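Local structure of phosphate transporter (Thermotoga maritima MSB8, 6L85) at residues K66-L79 / M114-N128. The protein probably imports phosphate across the cell membrane, driven by sodium, as a bacterial relative of the human SLC20 carriers. Numbering follows the deposited sequence.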
loop_
_atom_site.group_PDB
_atom_site.type_symbol
_atom_site.label_atom_id
_atom_site.label_comp_id
_atom_site.label_asym_id
_atom_site.label_seq_id
_atom_site.Cartn_x
_atom_site.Cartn_y
_atom_site.Cartn_z
ATOM N N LYS B 66 -14.408 -11.130 -22.579
ATOM C CA LYS B 66 -14.981 -11.009 -23.923
ATOM C C LYS B 66 -13.970 -10.825 -25.058
ATOM O O LYS B 66 -14.353 -10.364 -26.138
ATOM C CB LYS B 66 -16.005 -9.873 -23.965
ATOM C CG LYS B 66 -15.473 -8.516 -23.571
ATOM C CD LYS B 66 -16.559 -7.460 -23.780
ATOM C CE LYS B 66 -17.940 -8.009 -23.424
ATOM N NZ LYS B 66 -19.045 -7.229 -24.056
ATOM N N GLY B 67 -12.716 -11.231 -24.889
ATOM C CA GLY B 67 -11.735 -11.007 -25.943
ATOM C C GLY B 67 -11.305 -12.262 -26.675
ATOM O O GLY B 67 -10.601 -12.186 -27.690
ATOM N N ILE B 68 -11.730 -13.426 -26.183
ATOM C CA ILE B 68 -11.379 -14.716 -26.779
ATOM C C ILE B 68 -12.593 -15.371 -27.422
ATOM O O ILE B 68 -12.571 -15.712 -28.605
ATOM C CB ILE B 68 -10.734 -15.657 -25.737
ATOM C CG1 ILE B 68 -9.779 -14.885 -24.835
ATOM C CG2 ILE B 68 -10.035 -16.837 -26.434
ATOM C CD1 ILE B 68 -9.349 -15.688 -23.632
ATOM N N VAL B 69 -13.637 -15.608 -26.643
ATOM C CA VAL B 69 -14.888 -16.145 -27.157
ATOM C C VAL B 69 -15.720 -14.990 -27.686
ATOM O O VAL B 69 -15.714 -13.893 -27.116
ATOM C CB VAL B 69 -15.631 -16.928 -26.059
ATOM C CG1 VAL B 69 -16.944 -17.489 -26.570
ATOM C CG2 VAL B 69 -14.755 -18.048 -25.543
ATOM N N GLU B 70 -16.394 -15.212 -28.814
ATOM C CA GLU B 70 -17.319 -14.224 -29.362
ATOM C C GLU B 70 -18.610 -14.338 -28.557
ATOM O O GLU B 70 -19.468 -15.180 -28.843
ATOM C CB GLU B 70 -17.547 -14.450 -30.855
ATOM C CG GLU B 70 -18.088 -13.231 -31.577
ATOM C CD GLU B 70 -17.160 -12.041 -31.496
ATOM O OE1 GLU B 70 -16.155 -12.021 -32.243
ATOM O OE2 GLU B 70 -17.433 -11.129 -30.681
ATOM N N VAL B 71 -18.738 -13.478 -27.544
ATOM C CA VAL B 71 -19.770 -13.639 -26.522
ATOM C C VAL B 71 -21.174 -13.549 -27.129
ATOM O O VAL B 71 -22.053 -14.356 -26.808
ATOM C CB VAL B 71 -19.524 -12.612 -25.395
ATOM C CG1 VAL B 71 -20.798 -12.268 -24.643
ATOM C CG2 VAL B 71 -18.419 -13.138 -24.430
ATOM N N GLU B 72 -21.392 -12.617 -28.056
ATOM C CA GLU B 72 -22.704 -12.487 -28.689
ATOM C C GLU B 72 -23.125 -13.692 -29.532
ATOM O O GLU B 72 -24.275 -13.725 -29.972
ATOM C CB GLU B 72 -22.748 -11.234 -29.561
ATOM C CG GLU B 72 -22.620 -9.944 -28.777
ATOM C CD GLU B 72 -22.165 -8.783 -29.646
ATOM O OE1 GLU B 72 -21.325 -7.978 -29.180
ATOM O OE2 GLU B 72 -22.650 -8.678 -30.797
ATOM N N LYS B 73 -22.254 -14.679 -29.768
ATOM C CA LYS B 73 -22.636 -15.845 -30.566
ATOM C C LYS B 73 -22.890 -17.079 -29.731
ATOM O O LYS B 73 -23.294 -18.110 -30.280
ATOM C CB LYS B 73 -21.561 -16.203 -31.601
ATOM C CG LYS B 73 -20.884 -15.017 -32.233
ATOM C CD LYS B 73 -21.387 -14.751 -33.622
ATOM C CE LYS B 73 -20.673 -13.542 -34.201
ATOM N NZ LYS B 73 -21.320 -13.088 -35.468
ATOM N N VAL B 74 -22.628 -17.013 -28.437
ATOM C CA VAL B 74 -22.871 -18.117 -27.530
ATOM C C VAL B 74 -24.060 -17.755 -26.651
ATOM O O VAL B 74 -24.213 -16.599 -26.241
ATOM C CB VAL B 74 -21.613 -18.415 -26.691
ATOM C CG1 VAL B 74 -21.741 -19.758 -26.000
ATOM C CG2 VAL B 74 -20.403 -18.400 -27.583
ATOM N N GLN B 75 -24.922 -18.726 -26.406
ATOM C CA GLN B 75 -25.951 -18.533 -25.404
ATOM C C GLN B 75 -25.294 -18.370 -24.032
ATOM O O GLN B 75 -24.296 -19.048 -23.735
ATOM C CB GLN B 75 -26.925 -19.711 -25.396
ATOM C CG GLN B 75 -28.248 -19.426 -26.110
ATOM C CD GLN B 75 -29.444 -19.983 -25.358
ATOM O OE1 GLN B 75 -29.422 -21.120 -24.876
ATOM N NE2 GLN B 75 -30.503 -19.188 -25.263
ATOM N N PRO B 76 -25.792 -17.454 -23.195
ATOM C CA PRO B 76 -25.194 -17.266 -21.857
ATOM C C PRO B 76 -24.998 -18.544 -21.056
ATOM O O PRO B 76 -23.916 -18.731 -20.488
ATOM C CB PRO B 76 -26.180 -16.302 -21.195
ATOM C CG PRO B 76 -26.591 -15.401 -22.346
ATOM C CD PRO B 76 -26.620 -16.300 -23.588
ATOM N N VAL B 77 -25.973 -19.449 -21.030
ATOM C CA VAL B 77 -25.804 -20.679 -20.255
ATOM C C VAL B 77 -24.575 -21.448 -20.733
ATOM O O VAL B 77 -23.810 -22.014 -19.928
ATOM C CB VAL B 77 -27.083 -21.536 -20.336
ATOM C CG1 VAL B 77 -27.400 -21.918 -21.790
ATOM C CG2 VAL B 77 -26.960 -22.775 -19.458
ATOM N N GLU B 78 -24.350 -21.458 -22.051
ATOM C CA GLU B 78 -23.218 -22.184 -22.596
ATOM C C GLU B 78 -21.912 -21.472 -22.267
ATOM O O GLU B 78 -20.904 -22.128 -22.024
ATOM C CB GLU B 78 -23.378 -22.373 -24.112
ATOM C CG GLU B 78 -24.620 -23.205 -24.548
ATOM C CD GLU B 78 -24.835 -24.493 -23.736
ATOM O OE1 GLU B 78 -23.848 -25.140 -23.307
ATOM O OE2 GLU B 78 -26.012 -24.866 -23.530
ATOM N N LEU B 79 -21.913 -20.134 -22.280
ATOM C CA LEU B 79 -20.751 -19.377 -21.840
ATOM C C LEU B 79 -20.370 -19.762 -20.424
ATOM O O LEU B 79 -19.187 -19.906 -20.101
ATOM C CB LEU B 79 -21.038 -17.877 -21.915
ATOM C CG LEU B 79 -19.928 -17.047 -21.272
ATOM C CD1 LEU B 79 -18.621 -17.287 -22.016
ATOM C CD2 LEU B 79 -20.269 -15.584 -21.261
ATOM N N MET B 114 -10.444 -21.286 -23.312
ATOM C CA MET B 114 -11.606 -20.526 -23.765
ATOM C C MET B 114 -11.805 -20.688 -25.272
ATOM O O MET B 114 -12.936 -20.828 -25.751
ATOM C CB MET B 114 -11.443 -19.042 -23.391
ATOM C CG MET B 114 -11.390 -18.750 -21.872
ATOM S SD MET B 114 -13.009 -19.016 -21.133
ATOM C CE MET B 114 -13.832 -17.554 -21.780
ATOM N N MET B 115 -10.711 -20.650 -26.029
ATOM C CA MET B 115 -10.775 -20.877 -27.464
ATOM C C MET B 115 -11.367 -22.248 -27.779
ATOM O O MET B 115 -12.225 -22.378 -28.663
ATOM C CB MET B 115 -9.373 -20.740 -28.044
ATOM C CG MET B 115 -9.309 -20.135 -29.419
ATOM S SD MET B 115 -7.719 -20.541 -30.170
ATOM C CE MET B 115 -7.629 -22.296 -29.800
ATOM N N GLY B 116 -10.921 -23.278 -27.059
ATOM C CA GLY B 116 -11.439 -24.613 -27.287
ATOM C C GLY B 116 -12.932 -24.690 -27.056
ATOM O O GLY B 116 -13.676 -25.247 -27.879
ATOM N N PHE B 117 -13.393 -24.125 -25.932
ATOM C CA PHE B 117 -14.833 -24.054 -25.701
ATOM C C PHE B 117 -15.538 -23.357 -26.863
ATOM O O PHE B 117 -16.533 -23.862 -27.392
ATOM C CB PHE B 117 -15.148 -23.321 -24.396
ATOM C CG PHE B 117 -16.418 -22.525 -24.465
ATOM C CD1 PHE B 117 -17.645 -23.166 -24.557
ATOM C CD2 PHE B 117 -16.381 -21.137 -24.503
ATOM C CE1 PHE B 117 -18.817 -22.444 -24.656
ATOM C CE2 PHE B 117 -17.549 -20.406 -24.597
ATOM C CZ PHE B 117 -18.776 -21.065 -24.673
ATOM N N GLY B 118 -15.046 -22.179 -27.259
ATOM C CA GLY B 118 -15.716 -21.418 -28.305
ATOM C C GLY B 118 -15.803 -22.174 -29.620
ATOM O O GLY B 118 -16.805 -22.082 -30.332
ATOM N N LEU B 119 -14.750 -22.927 -29.959
ATOM C CA LEU B 119 -14.728 -23.682 -31.210
ATOM C C LEU B 119 -15.705 -24.847 -31.172
ATOM O O LEU B 119 -16.385 -25.123 -32.165
ATOM C CB LEU B 119 -13.312 -24.187 -31.507
ATOM C CG LEU B 119 -12.327 -23.050 -31.766
ATOM C CD1 LEU B 119 -10.893 -23.523 -31.600
ATOM C CD2 LEU B 119 -12.559 -22.401 -33.144
ATOM N N VAL B 120 -15.791 -25.546 -30.043
ATOM C CA VAL B 120 -16.713 -26.676 -29.993
ATOM C C VAL B 120 -18.158 -26.208 -29.904
ATOM O O VAL B 120 -19.071 -26.888 -30.392
ATOM C CB VAL B 120 -16.340 -27.608 -28.828
ATOM C CG1 VAL B 120 -17.537 -28.438 -28.381
ATOM C CG2 VAL B 120 -15.273 -28.522 -29.289
ATOM N N ALA B 121 -18.403 -25.049 -29.297
ATOM C CA ALA B 121 -19.787 -24.625 -29.114
ATOM C C ALA B 121 -20.346 -23.993 -30.381
ATOM O O ALA B 121 -21.509 -24.213 -30.730
ATOM C CB ALA B 121 -19.892 -23.652 -27.935
ATOM N N VAL B 122 -19.535 -23.210 -31.083
ATOM C CA VAL B 122 -20.032 -22.431 -32.211
ATOM C C VAL B 122 -19.189 -22.589 -33.470
ATOM O O VAL B 122 -19.687 -22.330 -34.580
ATOM C CB VAL B 122 -20.135 -20.942 -31.791
ATOM C CG1 VAL B 122 -20.382 -20.013 -32.964
ATOM C CG2 VAL B 122 -21.243 -20.774 -30.778
ATOM N N GLY B 123 -17.961 -23.080 -33.398
ATOM C CA GLY B 123 -17.132 -23.180 -34.586
ATOM C C GLY B 123 -16.268 -21.950 -34.768
ATOM O O GLY B 123 -16.126 -21.112 -33.874
ATOM N N ILE B 124 -15.682 -21.842 -35.962
ATOM C CA ILE B 124 -14.775 -20.735 -36.280
ATOM C C ILE B 124 -15.352 -19.382 -35.862
ATOM O O ILE B 124 -14.603 -18.444 -35.552
ATOM C CB ILE B 124 -14.432 -20.767 -37.789
ATOM C CG1 ILE B 124 -13.640 -22.030 -38.125
ATOM C CG2 ILE B 124 -13.630 -19.541 -38.212
ATOM C CD1 ILE B 124 -12.342 -22.141 -37.370
ATOM N N ASN B 125 -16.683 -19.258 -35.831
ATOM C CA ASN B 125 -17.321 -18.003 -35.455
ATOM C C ASN B 125 -17.413 -17.817 -33.948
ATOM O O ASN B 125 -17.702 -16.703 -33.498
ATOM C CB ASN B 125 -18.725 -17.914 -36.060
ATOM C CG ASN B 125 -18.715 -17.344 -37.471
ATOM O OD1 ASN B 125 -17.690 -16.846 -37.947
ATOM N ND2 ASN B 125 -19.852 -17.416 -38.146
ATOM N N GLY B 126 -17.195 -18.876 -33.168
ATOM C CA GLY B 126 -17.198 -18.794 -31.718
ATOM C C GLY B 126 -15.979 -18.137 -31.106
ATOM O O GLY B 126 -15.946 -17.945 -29.889
ATOM N N VAL B 127 -14.981 -17.780 -31.911
ATOM C CA VAL B 127 -13.756 -17.158 -31.428
ATOM C C VAL B 127 -13.715 -15.717 -31.919
ATOM O O VAL B 127 -13.949 -15.452 -33.100
ATOM C CB VAL B 127 -12.513 -17.940 -31.890
ATOM C CG1 VAL B 127 -11.248 -17.105 -31.681
ATOM C CG2 VAL B 127 -12.426 -19.271 -31.140
ATOM N N ASN B 128 -13.421 -14.787 -31.005
ATOM C CA ASN B 128 -13.276 -13.361 -31.313
ATOM C C ASN B 128 -11.897 -13.136 -31.950
ATOM O O ASN B 128 -10.935 -12.711 -31.299
ATOM C CB ASN B 128 -13.475 -12.550 -30.031
ATOM C CG ASN B 128 -13.374 -11.044 -30.240
ATOM O OD1 ASN B 128 -12.904 -10.566 -31.276
ATOM N ND2 ASN B 128 -13.805 -10.283 -29.232
#
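Asn128 meets Lys66 and Ile68 across two interhelical loops, by its amide and its backbone respectively. Asn128 CB lies 3.5 Å from Glu70 OE1 and close to Ile68 O. Asn128 CG, anti to the backbone N (chi1 -179°), is 3.6 Å from Glu70 OE1, and Asn128 OD1 is 3.7 Å from that same oxygen. The Glu70 carboxylate thus lies alongside the amide, the two planes 39° apart, without a hydrogen bond between them. Asn128 ND2 donates to Lys66 O at 3.1 Å, the acceptor near the amide plane but the N-H...O angle bent to 141°. Asn128 OD1 turns onward to a weak bond with Thr131 N, capping helix 129-162. The backbone adds Asn128 N to Ile68 O, 2.7 Å, and a nearly straight bond from Glu70 N to Gly126 O, 3.0 Å. These two bonds flank Val69 and Val127 and make a single isolated beta bridge in a chain that is mostly helix and has no strand. With an alanine here, Lys66 O would probably lose its amide donor and helix 129-162 its weak side-chain cap. Beside the bridge, Val69 CG1 packs 3.6 Å from Phe117 CE2, while Val74 CG1 meets the ring edge at Phe117 CZ, 3.5 Å away; Tyr393 of helix 368-400 adds an edge-to-face contact with Phe117. Polar backbone pairing next to an apolar, aromatic-centred layer implies that the loops following helices 58-66 and 106-121 are fixed to each other by directional bonds as well as by packing.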